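Local structure of type III secretion system effector protein ExoU (4QMK) at residues H68-G73 with A332-F337. The protein is a type III secreted toxin, probably a patatin-like phospholipase that a phosphatidylinositol 4,5-bisphosphate-binding domain brings to the plasma membrane. Sequence-based numbering, arbitrary orientation.
Sequences HLVLSG and ALIVKF
Val70 bonds to the neighbouring strand through both its backbone groups: its N donates to Leu333 O at 2.8 Å and its O accepts from Val335 N. His68 O accepts Leu333 N likewise, with an N-H...O angle of 160°, and Ser72 N reaches Val335 O only weakly, at 3.3 Å. Strands 68-72 and 332-337 thus run parallel, 12° apart; their CA atoms lie 4.6 Å apart at Val70 and Ile334 but 5.7 Å apart at Ser72 and Lys336, beside the weak bond. On one face Leu69 CD1 is shared by Leu333 CD2 and, 3.9 Å away, Val335 CG2; the same CG2 meets Leu71 CD2. Leu69 gets there with CG anti to the backbone N (chi1 176°), whereas Leu71 lies alongside Val335. On the other face Val70 lies side by side with Ile334, its CB and CG2 both against Ile334 CG1, and Val70 CG2 also sits 3.6 Å above the plane of the His68 imidazole, toward its rim. Further along, Ser72 O meets the edge of the Phe337 ring, in its plane, nearest at CE1. Helix 81-90 packs on the Leu69, Leu71, Leu333 and Val335 face through Met84, Leu88 and Phe81. Beyond strand 68-72, Leu69 and Leu71 bond to strand 99-103, and His68 NE2 to Ser101 OG. These are central parallel strands of the patatin-like α/β sheet, and strand 99-103 leads into a probable nucleophile elbow around Ser104. Backbone bonds set the register and apolar contacts on both faces hold it, fixing strand 332-337 beside the elbow strand's neighbour despite 259 residues between them.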
ATOM      1  N   HIS A  68      -9.615  22.950 -13.820  1.00 23.72           N
ATOM      2  CA  HIS A  68      -9.549  22.618 -12.423  1.00 25.30           C
ATOM      3  C   HIS A  68     -10.607  23.440 -11.638  1.00 23.41           C
ATOM      4  O   HIS A  68     -10.670  24.643 -11.739  1.00 23.30           O
ATOM      5  CB  HIS A  68      -8.111  22.894 -11.975  1.00 26.25           C
ATOM      6  CG  HIS A  68      -7.801  22.477 -10.583  1.00 28.24           C
ATOM      7  ND1 HIS A  68      -6.580  22.714  -9.996  1.00 32.87           N
ATOM      8  CD2 HIS A  68      -8.540  21.842  -9.650  1.00 31.83           C
ATOM      9  CE1 HIS A  68      -6.577  22.229  -8.765  1.00 32.65           C
ATOM     10  NE2 HIS A  68      -7.764  21.716  -8.519  1.00 29.34           N
ATOM     11  N   LEU A  69     -11.461  22.780 -10.902  1.00 23.31           N
ATOM     12  CA  LEU A  69     -12.476  23.457 -10.075  1.00 24.15           C
ATOM     13  C   LEU A  69     -11.987  23.329  -8.646  1.00 22.27           C
ATOM     14  O   LEU A  69     -11.723  22.213  -8.173  1.00 22.02           O
ATOM     15  CB  LEU A  69     -13.821  22.784 -10.248  1.00 25.31           C
ATOM     16  CG  LEU A  69     -14.991  23.261  -9.417  1.00 27.86           C
ATOM     17  CD1 LEU A  69     -15.283  24.751  -9.582  1.00 29.57           C
ATOM     18  CD2 LEU A  69     -16.222  22.468  -9.846  1.00 28.15           C
ATOM     19  N   VAL A  70     -11.797  24.448  -7.969  1.00 20.09           N
ATOM     20  CA  VAL A  70     -11.302  24.392  -6.603  1.00 20.05           C
ATOM     21  C   VAL A  70     -12.371  24.907  -5.679  1.00 20.56           C
ATOM     22  O   VAL A  70     -12.776  26.055  -5.811  1.00 20.15           O
ATOM     23  CB  VAL A  70     -10.031  25.294  -6.417  1.00 19.59           C
ATOM     24  CG1 VAL A  70      -9.509  25.201  -5.008  1.00 18.99           C
ATOM     25  CG2 VAL A  70      -8.924  24.887  -7.397  1.00 20.05           C
ATOM     26  N   LEU A  71     -12.783  24.107  -4.714  1.00 22.94           N
ATOM     27  CA  LEU A  71     -13.821  24.535  -3.702  1.00 27.49           C
ATOM     28  C   LEU A  71     -13.212  24.774  -2.322  1.00 30.24           C
ATOM     29  O   LEU A  71     -12.856  23.831  -1.645  1.00 29.45           O
ATOM     30  CB  LEU A  71     -14.939  23.470  -3.600  1.00 27.53           C
ATOM     31  CG  LEU A  71     -15.511  23.022  -4.948  1.00 28.88           C
ATOM     32  CD1 LEU A  71     -16.609  22.023  -4.806  1.00 31.97           C
ATOM     33  CD2 LEU A  71     -16.047  24.220  -5.686  1.00 31.49           C
ATOM     34  N   SER A  72     -13.142  26.029  -1.891  1.00 38.99           N
ATOM     35  CA  SER A  72     -12.570  26.408  -0.570  1.00 44.08           C
ATOM     36  C   SER A  72     -13.689  26.425   0.411  1.00 47.99           C
ATOM     37  O   SER A  72     -14.229  27.448   0.739  1.00 66.04           O
ATOM     38  CB  SER A  72     -11.955  27.788  -0.709  1.00 47.55           C
ATOM     39  OG  SER A  72     -11.276  27.850  -1.956  1.00 62.71           O
ATOM     40  N   GLY A  73     -14.044  25.257   0.868  1.00 56.37           N
ATOM     41  CA  GLY A  73     -15.323  25.046   1.498  1.00 56.56           C
ATOM     42  C   GLY A  73     -15.624  25.529   2.871  1.00 64.64           C
ATOM     43  O   GLY A  73     -14.831  26.202   3.530  1.00 76.83           O
ATOM     44  N   ALA A 332      -8.129  27.715 -13.927  1.00 26.08           N
ATOM     45  CA  ALA A 332      -8.814  27.199 -12.788  1.00 24.55           C
ATOM     46  C   ALA A 332     -10.096  28.024 -12.555  1.00 23.86           C
ATOM     47  O   ALA A 332     -10.239  29.133 -13.096  1.00 23.98           O
ATOM     48  CB  ALA A 332      -7.930  27.300 -11.582  1.00 23.39           C
ATOM     49  N   LEU A 333     -11.013  27.473 -11.774  1.00 21.36           N
ATOM     50  CA  LEU A 333     -12.112  28.245 -11.260  1.00 24.17           C
ATOM     51  C   LEU A 333     -11.995  27.988  -9.769  1.00 25.02           C
ATOM     52  O   LEU A 333     -12.095  26.838  -9.310  1.00 27.38           O
ATOM     53  CB  LEU A 333     -13.458  27.755 -11.790  1.00 26.43           C
ATOM     54  CG  LEU A 333     -14.668  28.487 -11.223  1.00 27.31           C
ATOM     55  CD1 LEU A 333     -14.633  29.965 -11.522  1.00 26.49           C
ATOM     56  CD2 LEU A 333     -15.898  27.912 -11.887  1.00 30.35           C
ATOM     57  N   ILE A 334     -11.739  29.034  -9.000  1.00 23.05           N
ATOM     58  CA  ILE A 334     -11.502  28.873  -7.587  1.00 22.44           C
ATOM     59  C   ILE A 334     -12.664  29.484  -6.942  1.00 21.56           C
ATOM     60  O   ILE A 334     -12.946  30.654  -7.175  1.00 22.49           O
ATOM     61  CB  ILE A 334     -10.196  29.609  -7.172  1.00 22.00           C
ATOM     62  CG1 ILE A 334      -9.023  28.970  -7.916  1.00 24.13           C
ATOM     63  CG2 ILE A 334     -10.006  29.528  -5.670  1.00 21.29           C
ATOM     64  CD1 ILE A 334      -7.720  29.796  -7.948  1.00 25.24           C
ATOM     65  N   VAL A 335     -13.363  28.755  -6.117  1.00 23.93           N
ATOM     66  CA  VAL A 335     -14.677  29.283  -5.592  1.00 25.19           C
ATOM     67  C   VAL A 335     -14.582  29.613  -4.152  1.00 27.75           C
ATOM     68  O   VAL A 335     -14.368  28.726  -3.357  1.00 28.30           O
ATOM     69  CB  VAL A 335     -15.785  28.255  -5.783  1.00 25.19           C
ATOM     70  CG1 VAL A 335     -17.111  28.823  -5.342  1.00 27.30           C
ATOM     71  CG2 VAL A 335     -15.852  27.859  -7.248  1.00 24.58           C
ATOM     72  N   LYS A 336     -14.666  30.910  -3.838  1.00 31.58           N
ATOM     73  CA  LYS A 336     -14.639  31.418  -2.468  1.00 34.68           C
ATOM     74  C   LYS A 336     -15.936  32.095  -2.079  1.00 36.87           C
ATOM     75  O   LYS A 336     -16.771  32.410  -2.907  1.00 35.22           O
ATOM     76  CB  LYS A 336     -13.536  32.449  -2.297  1.00 39.38           C
ATOM     77  CG  LYS A 336     -12.187  31.809  -2.209  1.00 48.03           C
ATOM     78  CD  LYS A 336     -11.044  32.803  -2.132  1.00 52.67           C
ATOM     79  CE  LYS A 336      -9.724  32.009  -2.158  1.00 56.32           C
ATOM     80  NZ  LYS A 336      -8.471  32.809  -1.985  1.00 56.80           N
ATOM     81  N   PHE A 337     -16.060  32.394  -0.798  1.00 42.22           N
ATOM     82  CA  PHE A 337     -17.225  33.109  -0.315  1.00 41.33           C
ATOM     83  C   PHE A 337     -16.898  34.550   0.130  1.00 44.43           C
ATOM     84  O   PHE A 337     -15.784  34.835   0.574  1.00 41.73           O
ATOM     85  CB  PHE A 337     -17.853  32.294   0.785  1.00 39.29           C
ATOM     86  CG  PHE A 337     -18.318  30.966   0.332  1.00 36.49           C
ATOM     87  CD1 PHE A 337     -17.459  29.913   0.297  1.00 37.42           C
ATOM     88  CD2 PHE A 337     -19.623  30.788  -0.091  1.00 34.25           C
ATOM     89  CE1 PHE A 337     -17.904  28.681  -0.142  1.00 38.85           C
ATOM     90  CE2 PHE A 337     -20.064  29.588  -0.538  1.00 33.83           C
ATOM     91  CZ  PHE A 337     -19.214  28.524  -0.558  1.00 36.23           C
TER